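Long-range contacts in glutamine cyclotransferase (PDB 3MBR), which probably catalyses the cyclisation of N-terminal glutamine residues of peptides to pyroglutamate, and binds a calcium ion in a beta-propeller: residues Leu80-His85 against Pro104-Ala109; Arg147-Leu152 against Ala164-Thr169; Thr202-Asn207 against Gly222-Met227; Asp216-Thr221 against Ile231-Leu236. The protein carries 1 engineered substitution. All blocks are in the same frame, centred on the assembly; numbering follows the deposited sequence.

Contact 1 (Leu80-His85 against Pro104-Ala109); sequences LTWRNH and PGEGWA
Leu80 and Gly107 form the tight part of this contact. Leu80 CD1 packs 3.8 Å from Gly107 CA and also reaches Ala109 O. A beta carbon on Gly107 would collide with Leu80 CB and Thr81 O, so the missing side chain lets the backbones close up. Gly107 N donates to Trp82 O at 3.2 Å, with an N-H...O angle of 156°, and only weakly to Thr81 O.

The solvent side is looser. Glu106 lies alongside Arg83 and Trp82. The salt bridge from Arg83 NE to Glu106 OE2 is weak, at 3.3 Å, and the two flat groups are turned 36° apart. Arg83 NE also lies over one face of the Trp82 ring, near its rim. At the exposed end, His85 ND1 donates to Gly105 O at 2.9 Å.

The contact ties the turn after strand 76-81 to the linker between strands 96-102 and 109-112, which leads into the next propeller blade. The anti lone pair of Glu106 OE1 takes Trp108 NE1 at 2.9 Å, in the indole plane. A water that accepts from Arg83 NH2 donates to the same OE1 at 2.5 Å. With Arg83 weakly on OE2, these bonds set the carboxylate between the two segments.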
# COMPACT_ATOMS: atom_id res chain seq x y z
N LEU A 80 0.83 -10.53 -1.35
CA LEU A 80 -0.32 -11.07 -2.07
C LEU A 80 -0.01 -11.18 -3.54
O LEU A 80 1.00 -10.64 -4.01
CB LEU A 80 -1.59 -10.22 -1.86
CG LEU A 80 -1.92 -9.90 -0.42
CD1 LEU A 80 -3.08 -8.88 -0.40
CD2 LEU A 80 -2.30 -11.17 0.32
N THR A 81 -0.85 -11.92 -4.27
CA THR A 81 -0.74 -11.89 -5.71
C THR A 81 -2.04 -11.39 -6.27
O THR A 81 -3.13 -11.49 -5.63
CB THR A 81 -0.47 -13.28 -6.30
OG1 THR A 81 -1.52 -14.19 -5.90
CG2 THR A 81 0.90 -13.82 -5.94
N TRP A 82 -2.00 -10.88 -7.47
CA TRP A 82 -3.27 -10.35 -7.99
C TRP A 82 -4.42 -11.38 -8.15
O TRP A 82 -5.51 -11.32 -7.46
CB TRP A 82 -2.95 -9.62 -9.26
CG TRP A 82 -4.16 -8.95 -9.92
CD1 TRP A 82 -5.33 -8.49 -9.30
CD2 TRP A 82 -4.32 -8.72 -11.32
NE1 TRP A 82 -6.18 -7.98 -10.26
CE2 TRP A 82 -5.58 -8.11 -11.50
CE3 TRP A 82 -3.51 -8.98 -12.44
CZ2 TRP A 82 -6.06 -7.75 -12.77
CZ3 TRP A 82 -3.98 -8.63 -13.70
CH2 TRP A 82 -5.25 -8.02 -13.85
N ARG A 83 -4.20 -12.35 -9.03
CA ARG A 83 -5.32 -13.24 -9.37
C ARG A 83 -4.93 -14.70 -9.16
O ARG A 83 -5.66 -15.60 -9.61
CB ARG A 83 -5.80 -12.97 -10.82
CG ARG A 83 -6.72 -11.74 -10.90
CD ARG A 83 -7.17 -11.37 -12.35
NE ARG A 83 -7.99 -10.14 -12.36
CZ ARG A 83 -8.67 -9.66 -13.42
NH1 ARG A 83 -8.64 -10.30 -14.59
NH2 ARG A 83 -9.37 -8.54 -13.29
N ASN A 84 -3.81 -14.94 -8.49
CA ASN A 84 -3.35 -16.32 -8.31
C ASN A 84 -3.84 -17.02 -7.05
O ASN A 84 -3.58 -18.24 -6.90
CB ASN A 84 -1.82 -16.46 -8.45
CG ASN A 84 -1.27 -15.80 -9.72
OD1 ASN A 84 -0.60 -14.75 -9.66
ND2 ASN A 84 -1.59 -16.38 -10.89
N HIS A 85 -4.54 -16.27 -6.17
CA HIS A 85 -5.16 -16.79 -4.93
C HIS A 85 -4.11 -17.07 -3.85
O HIS A 85 -4.43 -17.44 -2.68
CB HIS A 85 -6.10 -17.96 -5.28
CG HIS A 85 -7.17 -17.53 -6.23
ND1 HIS A 85 -8.06 -16.52 -5.93
CD2 HIS A 85 -7.44 -17.92 -7.50
CE1 HIS A 85 -8.86 -16.33 -6.96
NE2 HIS A 85 -8.50 -17.15 -7.93
N PRO A 104 -9.16 -16.84 -0.30
CA PRO A 104 -10.22 -16.59 -1.26
C PRO A 104 -10.20 -15.19 -1.93
O PRO A 104 -9.88 -14.20 -1.26
CB PRO A 104 -11.48 -16.74 -0.40
CG PRO A 104 -11.10 -16.45 0.97
CD PRO A 104 -9.62 -16.73 1.10
N GLY A 105 -10.51 -15.11 -3.24
CA GLY A 105 -10.58 -13.79 -3.94
C GLY A 105 -9.25 -13.22 -4.47
O GLY A 105 -8.27 -13.96 -4.65
N GLU A 106 -9.22 -11.89 -4.70
CA GLU A 106 -8.11 -11.21 -5.33
C GLU A 106 -7.29 -10.57 -4.21
O GLU A 106 -7.80 -10.28 -3.16
CB GLU A 106 -8.63 -10.11 -6.30
CG GLU A 106 -9.21 -10.68 -7.63
CD GLU A 106 -9.54 -9.64 -8.68
OE1 GLU A 106 -9.37 -8.39 -8.44
OE2 GLU A 106 -9.99 -10.08 -9.79
N GLY A 107 -6.00 -10.46 -4.41
CA GLY A 107 -5.16 -9.83 -3.39
C GLY A 107 -4.77 -8.49 -3.94
O GLY A 107 -4.18 -8.39 -5.07
N TRP A 108 -5.15 -7.44 -3.24
CA TRP A 108 -4.78 -6.09 -3.65
C TRP A 108 -3.72 -5.47 -2.79
O TRP A 108 -2.63 -5.22 -3.30
CB TRP A 108 -6.05 -5.21 -3.72
CG TRP A 108 -6.95 -5.50 -4.90
CD1 TRP A 108 -7.31 -6.71 -5.38
CD2 TRP A 108 -7.70 -4.55 -5.62
NE1 TRP A 108 -8.22 -6.56 -6.44
CE2 TRP A 108 -8.44 -5.22 -6.61
CE3 TRP A 108 -7.78 -3.17 -5.57
CZ2 TRP A 108 -9.28 -4.55 -7.52
CZ3 TRP A 108 -8.60 -2.49 -6.52
CH2 TRP A 108 -9.38 -3.19 -7.44
N ALA A 109 -4.00 -5.27 -1.50
CA ALA A 109 -3.02 -4.56 -0.67
C ALA A 109 -3.02 -5.11 0.77
O ALA A 109 -4.00 -5.75 1.20
CB ALA A 109 -3.19 -3.07 -0.72
O HOH W 1 -5.40 -13.76 -5.70
O HOH W 2 -9.65 -6.98 -10.51

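Contact 2 (Arg147-Leu152 against Ala164-Thr169); sequences RPLDNL and ANVWLT
Val166 presents a single methyl, CG2, as the first bump, and it lies against two leucines. Leu152 CD2 lies 4.0 Å from Val166 CG2, the two side chains running side by side. Leu149 comes tip to tip, its CD2 4.2 Å from the same Val166 CG2. Beside this methyl, the fork of Leu152 meets the small side chain of Ala164: both CD1 and CD2 lie 4.1 Å from Ala164 CB. Close backbone packing accompanies the fit, with Leu152 CA 3.2 Å from Asn165 O in a CA-H...O contact. Trp185 of strand 182-187 touches both Leu149 and Val166.

Asn151 makes the second bump, set between Trp167 NE1 and Leu168 CD2. Its CB and CG sit against Leu168 CD2, and the two side chains cross at about a right angle. Trp167 NE1 donates to Asn151 OD1 at 3.2 Å, a bent bond of 139°. Trp108 of contact 1 packs on the same amide oxygen. A water joins Asn151 O to Leu168 N.

The contact holds the link between two propeller blades against the second strand, 161-166, of the later blade. Asn151 ND2 donates to Asp150 OD2 at 3.0 Å, meeting it from above the carboxylate plane. OD1 accepts from the indole and ND2 donates to the aspartate, which is consistent with this orientation of the amide.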
# COMPACT_ATOMS: atom_id res chain seq x y z
N ARG A 147 -21.74 5.36 2.15
CA ARG A 147 -21.64 4.62 0.89
C ARG A 147 -20.43 3.66 1.00
O ARG A 147 -19.35 4.05 1.38
CB ARG A 147 -21.34 5.61 -0.27
CG ARG A 147 -22.55 6.58 -0.41
CD ARG A 147 -22.25 7.77 -1.32
NE ARG A 147 -21.79 7.38 -2.68
CZ ARG A 147 -21.50 8.28 -3.63
NH1 ARG A 147 -21.57 9.58 -3.37
NH2 ARG A 147 -21.09 7.88 -4.85
N PRO A 148 -20.60 2.39 0.65
CA PRO A 148 -19.46 1.47 0.64
C PRO A 148 -18.33 1.99 -0.20
O PRO A 148 -18.55 2.50 -1.28
CB PRO A 148 -20.04 0.18 0.00
CG PRO A 148 -21.46 0.30 0.10
CD PRO A 148 -21.90 1.71 0.43
N LEU A 149 -17.12 1.87 0.32
CA LEU A 149 -15.96 2.31 -0.46
C LEU A 149 -15.09 1.10 -0.86
O LEU A 149 -14.45 0.49 0.03
CB LEU A 149 -15.21 3.36 0.39
CG LEU A 149 -13.99 3.99 -0.24
CD1 LEU A 149 -14.52 4.91 -1.38
CD2 LEU A 149 -13.26 4.80 0.85
N ASP A 150 -15.05 0.76 -2.16
CA ASP A 150 -14.26 -0.38 -2.66
C ASP A 150 -13.15 0.09 -3.58
O ASP A 150 -12.84 1.31 -3.55
CB ASP A 150 -15.24 -1.37 -3.34
CG ASP A 150 -15.82 -0.87 -4.68
OD1 ASP A 150 -16.78 -1.57 -5.17
OD2 ASP A 150 -15.34 0.16 -5.28
N ASN A 151 -12.42 -0.82 -4.24
CA ASN A 151 -11.30 -0.44 -5.11
C ASN A 151 -10.27 0.32 -4.34
O ASN A 151 -9.69 1.26 -4.83
CB ASN A 151 -11.75 0.39 -6.35
CG ASN A 151 -12.20 -0.47 -7.45
OD1 ASN A 151 -11.42 -0.80 -8.38
ND2 ASN A 151 -13.45 -0.82 -7.41
N LEU A 152 -9.75 -0.35 -3.33
CA LEU A 152 -8.68 0.22 -2.46
C LEU A 152 -7.34 -0.39 -2.79
O LEU A 152 -7.11 -1.62 -2.49
CB LEU A 152 -9.04 0.00 -1.05
CG LEU A 152 -10.36 0.58 -0.57
CD1 LEU A 152 -10.72 0.29 0.88
CD2 LEU A 152 -10.62 2.12 -0.85
N ALA A 164 -6.12 4.37 3.02
CA ALA A 164 -6.38 3.53 1.84
C ALA A 164 -6.46 4.40 0.61
O ALA A 164 -7.21 5.40 0.59
CB ALA A 164 -7.74 2.79 2.02
N ASN A 165 -5.68 4.04 -0.40
CA ASN A 165 -5.84 4.76 -1.68
C ASN A 165 -7.05 4.33 -2.45
O ASN A 165 -7.32 3.12 -2.54
CB ASN A 165 -4.62 4.49 -2.58
CG ASN A 165 -4.55 5.43 -3.75
OD1 ASN A 165 -4.42 6.65 -3.56
ND2 ASN A 165 -4.59 4.89 -4.98
N VAL A 166 -7.78 5.32 -3.01
CA VAL A 166 -8.96 5.12 -3.84
C VAL A 166 -8.51 5.70 -5.26
O VAL A 166 -8.58 6.94 -5.62
CB VAL A 166 -10.08 6.08 -3.35
CG1 VAL A 166 -11.28 5.69 -4.06
CG2 VAL A 166 -10.29 5.98 -1.81
N TRP A 167 -7.93 4.85 -6.04
CA TRP A 167 -7.37 5.29 -7.29
C TRP A 167 -8.33 5.89 -8.22
O TRP A 167 -7.91 6.65 -9.05
CB TRP A 167 -6.64 4.12 -8.03
CG TRP A 167 -7.61 2.97 -8.58
CD1 TRP A 167 -8.10 1.81 -7.92
CD2 TRP A 167 -8.13 2.90 -9.95
NE1 TRP A 167 -8.87 1.04 -8.83
CE2 TRP A 167 -8.94 1.72 -10.04
CE3 TRP A 167 -8.05 3.78 -11.06
CZ2 TRP A 167 -9.57 1.37 -11.23
CZ3 TRP A 167 -8.69 3.38 -12.29
CH2 TRP A 167 -9.42 2.26 -12.34
N LEU A 168 -9.61 5.50 -8.17
CA LEU A 168 -10.42 6.07 -9.18
C LEU A 168 -10.85 7.49 -8.82
O LEU A 168 -11.34 8.20 -9.71
CB LEU A 168 -11.55 5.17 -9.67
CG LEU A 168 -12.41 4.78 -8.59
CD1 LEU A 168 -13.44 5.82 -8.63
CD2 LEU A 168 -12.90 3.28 -9.02
N THR A 169 -10.57 7.92 -7.59
CA THR A 169 -10.86 9.33 -7.31
C THR A 169 -9.57 10.12 -6.97
O THR A 169 -9.69 11.36 -6.78
CB THR A 169 -11.79 9.53 -6.09
OG1 THR A 169 -11.82 10.93 -5.79
CG2 THR A 169 -11.21 8.93 -4.94
O HOH W 3 -10.78 3.57 -6.23

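Contact 3 (Thr202-Asn207 against Gly222-Met227); sequences TNDVLN and GKRWPM
Trp225 NE1 donates to Asp204 O at 2.8 Å, coming from above the carbonyl plane while the oxygen lies in the plane of the indole. On the six-membered ring, CZ2 packs 3.8 Å from Leu206 CB. Lys223 N donates to Val205 O at 2.9 Å. Gly222 sits against Leu206 with the CA atoms 3.9 Å apart. A beta carbon on Gly222 would strike Val205 O and Leu206 CA.

The side chain of Asp204 lies on the Lys223 carbonyl, with CB 3.2 Å from Lys223 O. Its OD2 forms a weak salt bridge with Arg224 NE at 3.4 Å, the carboxylate and guanidinium planes being 87° apart. Lys223 runs extended past the loop, its CD 3.5 Å from Asn203 O. It then bends at chi4 (-68°), which places NZ. There NZ forms a salt bridge with Glu24 and a hydrogen bond to Thr23 O.

Two turns position these groups. Gly222 to Trp225 is a type II beta turn, closed by Trp225 N to Gly222 O at 3.0 Å. Asp204 is the centre of an inverse gamma turn. On the outer side, one water joins Asn203 ND2, Asp204 OD2 and Arg224 NH2, and a second joins Asp204 OD1 to Arg224 O.

The contact lies at one end of the last propeller blade. It packs the loop between strands 217-222 and 227-233 onto the lead-in to strand 206-212. Asn153 of strand 152-158, in the preceding blade, donates to Leu206 O.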
# COMPACT_ATOMS: atom_id res chain seq x y z
N THR A 202 -3.89 0.09 -14.22
CA THR A 202 -2.54 -0.26 -14.66
C THR A 202 -1.69 0.92 -15.07
O THR A 202 -0.47 0.73 -15.33
CB THR A 202 -2.62 -1.26 -15.85
OG1 THR A 202 -2.83 -0.54 -17.10
CG2 THR A 202 -3.71 -2.37 -15.68
N ASN A 203 -2.29 2.13 -15.19
CA ASN A 203 -1.64 3.38 -15.72
C ASN A 203 -0.83 4.00 -14.55
O ASN A 203 -0.67 3.32 -13.57
CB ASN A 203 -2.68 4.36 -16.32
CG ASN A 203 -3.12 3.94 -17.69
OD1 ASN A 203 -4.30 4.06 -18.02
ND2 ASN A 203 -2.18 3.41 -18.52
N ASP A 204 -0.46 5.30 -14.57
CA ASP A 204 0.47 5.78 -13.51
C ASP A 204 -0.23 6.23 -12.20
O ASP A 204 -0.15 7.44 -11.77
CB ASP A 204 1.41 6.90 -14.09
CG ASP A 204 2.27 6.43 -15.28
OD1 ASP A 204 3.09 7.27 -15.81
OD2 ASP A 204 2.14 5.25 -15.74
N VAL A 205 -0.99 5.29 -11.61
CA VAL A 205 -1.81 5.58 -10.46
C VAL A 205 -0.92 5.58 -9.23
O VAL A 205 0.14 4.88 -9.15
CB VAL A 205 -2.92 4.55 -10.22
CG1 VAL A 205 -4.08 4.70 -11.26
CG2 VAL A 205 -2.39 3.15 -10.19
N LEU A 206 -1.34 6.33 -8.20
CA LEU A 206 -0.74 6.21 -6.85
C LEU A 206 -0.94 4.77 -6.41
O LEU A 206 -2.05 4.19 -6.60
CB LEU A 206 -1.45 7.21 -5.89
CG LEU A 206 -0.69 7.50 -4.57
CD1 LEU A 206 -1.10 8.85 -3.95
CD2 LEU A 206 -0.85 6.46 -3.49
N ASN A 207 0.09 4.16 -5.87
CA ASN A 207 -0.05 2.75 -5.52
C ASN A 207 0.87 2.38 -4.39
O ASN A 207 1.01 1.20 -4.06
CB ASN A 207 0.18 1.87 -6.75
CG ASN A 207 -0.67 0.69 -6.76
OD1 ASN A 207 -1.18 0.41 -7.84
ND2 ASN A 207 -0.71 -0.08 -5.69
N GLY A 222 3.85 6.01 -7.04
CA GLY A 222 2.93 5.23 -7.87
C GLY A 222 3.61 4.71 -9.11
O GLY A 222 4.86 4.85 -9.27
N LYS A 223 2.82 4.01 -9.92
CA LYS A 223 3.36 3.26 -11.03
C LYS A 223 4.07 4.17 -11.98
O LYS A 223 3.51 5.11 -12.53
CB LYS A 223 2.24 2.53 -11.80
CG LYS A 223 1.53 1.49 -10.88
CD LYS A 223 0.60 0.61 -11.77
CE LYS A 223 -0.16 -0.37 -10.92
NZ LYS A 223 0.60 -1.37 -10.33
N ARG A 224 5.41 3.93 -12.19
CA ARG A 224 6.20 4.69 -13.15
C ARG A 224 6.36 6.18 -12.76
O ARG A 224 6.82 7.00 -13.55
CB ARG A 224 5.69 4.60 -14.59
CG ARG A 224 5.67 3.10 -15.00
CD ARG A 224 5.79 2.89 -16.41
NE ARG A 224 4.60 3.27 -17.06
CZ ARG A 224 4.59 3.53 -18.38
NH1 ARG A 224 5.76 3.44 -19.14
NH2 ARG A 224 3.45 3.88 -18.99
N TRP A 225 6.03 6.50 -11.50
CA TRP A 225 6.21 7.92 -11.08
C TRP A 225 7.71 8.26 -11.09
O TRP A 225 8.55 7.45 -10.67
CB TRP A 225 5.68 8.18 -9.70
CG TRP A 225 4.18 8.26 -9.63
CD1 TRP A 225 3.25 7.68 -10.45
CD2 TRP A 225 3.45 8.91 -8.58
NE1 TRP A 225 1.97 7.95 -9.97
CE2 TRP A 225 2.08 8.70 -8.84
CE3 TRP A 225 3.82 9.61 -7.43
CZ2 TRP A 225 1.04 9.17 -7.97
CZ3 TRP A 225 2.82 10.10 -6.57
CH2 TRP A 225 1.47 9.89 -6.83
N PRO A 226 8.07 9.50 -11.45
CA PRO A 226 9.49 9.90 -11.47
C PRO A 226 9.96 10.28 -10.07
O PRO A 226 11.19 10.39 -9.85
CB PRO A 226 9.54 11.12 -12.39
CG PRO A 226 8.16 11.71 -12.22
CD PRO A 226 7.22 10.52 -12.09
N MET A 227 9.05 10.42 -9.11
CA MET A 227 9.36 10.85 -7.77
C MET A 227 8.53 10.10 -6.76
O MET A 227 7.49 9.54 -7.05
CB MET A 227 9.06 12.35 -7.58
CG MET A 227 9.98 13.27 -8.46
SD MET A 227 9.75 14.99 -8.26
CE MET A 227 8.47 15.27 -9.51
O HOH W 4 0.69 4.69 -17.96
O HOH W 5 5.02 8.95 -14.60

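Contact 4 (Asp216-Thr221 against Ile231-Leu236); sequences DRLFVT and IRLTPL
Ile231 meets Leu218 in the beta hairpin of strands 217-222 and 227-233, part of the last blade of the propeller. Ile231 N donates to Leu218 O at 2.9 Å. Its CG1 stands between the backbone N and the carbonyl carbon (chi1 65°) and packs 4.0 Å from Leu218 CD2. Its CD1 meets Val220 CG1 at 4.2 Å, the two side chains crossing at about a right angle.

Beyond this bond the strands splay. Their N-to-C directions are 120° apart over these short segments, well short of antiparallel. A water fills in for direct pairing. It donates to Ile231 O at 2.6 Å, accepts from Leu218 N at 2.9 Å, and makes a weak bond to Asp216 O. Asp216 and Arg217 belong to a G1 beta bulge facing Asp212.

Arg232 follows. Its chain bends at chi2 and chi3, and NH1 donates to the same water at 2.7 Å, in the guanidinium plane. Glu230 forms a salt bridge with that NH1. The water thus takes two N-H groups, from Leu218 and Arg232, and gives its protons to the two carbonyls.

Leu233 comes last in the contact, on the side of Leu218 and Ile231. Its CG lies 4.3 Å from Leu218 CD2, the methyl that also touches Ile231.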
# COMPACT_ATOMS: atom_id res chain seq x y z
N ASP A 216 7.85 9.75 12.01
CA ASP A 216 6.56 10.29 11.58
C ASP A 216 6.67 10.85 10.18
O ASP A 216 6.31 12.01 9.98
CB ASP A 216 6.08 11.36 12.61
CG ASP A 216 4.63 11.87 12.33
OD1 ASP A 216 3.83 11.22 11.60
OD2 ASP A 216 4.34 12.94 12.89
N ARG A 217 7.13 10.04 9.24
CA ARG A 217 7.20 10.49 7.84
C ARG A 217 6.27 9.63 7.00
O ARG A 217 6.39 8.37 7.03
CB ARG A 217 8.64 10.36 7.30
CG ARG A 217 9.68 11.15 8.13
CD ARG A 217 11.03 11.17 7.47
NE ARG A 217 11.61 9.84 7.42
CZ ARG A 217 12.71 9.52 6.73
NH1 ARG A 217 13.39 10.50 6.05
NH2 ARG A 217 13.16 8.30 6.76
N LEU A 218 5.48 10.27 6.16
CA LEU A 218 4.54 9.59 5.28
C LEU A 218 5.03 9.73 3.85
O LEU A 218 5.26 10.88 3.40
CB LEU A 218 3.16 10.22 5.47
CG LEU A 218 2.06 9.52 4.66
CD1 LEU A 218 1.91 8.09 5.04
CD2 LEU A 218 0.72 10.29 4.90
N PHE A 219 5.19 8.62 3.10
CA PHE A 219 5.68 8.68 1.73
C PHE A 219 4.62 8.13 0.77
O PHE A 219 3.95 7.13 1.08
CB PHE A 219 6.91 7.76 1.62
CG PHE A 219 8.05 8.16 2.54
CD1 PHE A 219 8.81 9.31 2.31
CD2 PHE A 219 8.33 7.37 3.64
CE1 PHE A 219 9.87 9.62 3.16
CE2 PHE A 219 9.36 7.70 4.47
CZ PHE A 219 10.12 8.82 4.24
N VAL A 220 4.54 8.72 -0.42
CA VAL A 220 3.65 8.21 -1.44
C VAL A 220 4.36 8.13 -2.80
O VAL A 220 5.17 9.03 -3.14
CB VAL A 220 2.34 9.05 -1.58
CG1 VAL A 220 1.56 9.06 -0.30
CG2 VAL A 220 2.59 10.46 -1.97
N THR A 221 4.07 7.11 -3.58
CA THR A 221 4.53 7.08 -4.96
C THR A 221 3.57 6.22 -5.76
O THR A 221 2.51 5.81 -5.25
CB THR A 221 5.98 6.57 -5.09
OG1 THR A 221 6.47 6.89 -6.41
CG2 THR A 221 6.18 5.09 -4.81
N ILE A 231 5.12 13.60 2.51
CA ILE A 231 4.03 14.58 2.71
C ILE A 231 3.67 14.66 4.21
O ILE A 231 3.77 13.67 4.92
CB ILE A 231 2.83 14.23 1.87
CG1 ILE A 231 2.20 12.93 2.28
CG2 ILE A 231 3.10 14.24 0.35
CD1 ILE A 231 0.83 12.70 1.59
N ARG A 232 3.30 15.87 4.63
CA ARG A 232 2.87 16.05 5.99
C ARG A 232 1.38 16.45 5.97
O ARG A 232 1.03 17.40 5.27
CB ARG A 232 3.74 17.12 6.67
CG ARG A 232 3.59 17.17 8.25
CD ARG A 232 4.64 16.19 8.83
NE ARG A 232 6.03 16.66 8.69
CZ ARG A 232 7.13 16.03 8.13
NH1 ARG A 232 7.19 14.70 7.52
NH2 ARG A 232 8.22 16.84 8.25
N LEU A 233 0.49 15.73 6.64
CA LEU A 233 -0.94 16.05 6.66
C LEU A 233 -1.20 17.26 7.56
O LEU A 233 -0.59 17.38 8.64
CB LEU A 233 -1.76 14.90 7.18
CG LEU A 233 -1.56 13.58 6.35
CD1 LEU A 233 -2.58 12.55 6.80
CD2 LEU A 233 -1.71 13.86 4.81
N THR A 234 -2.08 18.17 7.13
CA THR A 234 -2.43 19.34 7.96
C THR A 234 -3.52 18.94 8.93
O THR A 234 -4.49 18.41 8.52
CB THR A 234 -2.98 20.42 7.01
OG1 THR A 234 -1.94 20.71 6.07
CG2 THR A 234 -3.44 21.72 7.77
N PRO A 235 -3.38 19.25 10.24
CA PRO A 235 -4.42 18.84 11.21
C PRO A 235 -5.79 19.38 10.74
O PRO A 235 -5.85 20.52 10.26
CB PRO A 235 -3.97 19.55 12.51
CG PRO A 235 -2.41 19.56 12.34
CD PRO A 235 -2.21 19.88 10.92
N LEU A 236 -6.86 18.60 10.91
CA LEU A 236 -8.19 19.08 10.58
C LEU A 236 -8.73 19.80 11.79
O LEU A 236 -8.43 19.36 12.90
CB LEU A 236 -9.08 17.89 10.44
CG LEU A 236 -9.88 17.67 9.19
CD1 LEU A 236 -9.34 18.22 7.98
CD2 LEU A 236 -9.96 16.23 9.18
O HOH W 6 5.05 13.04 7.06

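In the fold
From the N terminus, contact 1 comes first. It closes an 18-residue loop holding the third and fourth strands of one propeller blade, at the start of the link to the next. Contact 2 follows in series and closes an 11-residue loop at the joint into a later blade. The two contacts touch. Contact 3 then opens at the lead-in to strand 206-212 and closes a 14-residue loop. It touches contact 2 through Asn165 and Leu206. Contact 4, closing a 9-residue loop, opens before contact 3 closes, so these two cross within the last blade. There Asn207 and Thr221 meet as strand neighbours. That blade is completed by N-terminal strand 9-16, which closes the propeller ring.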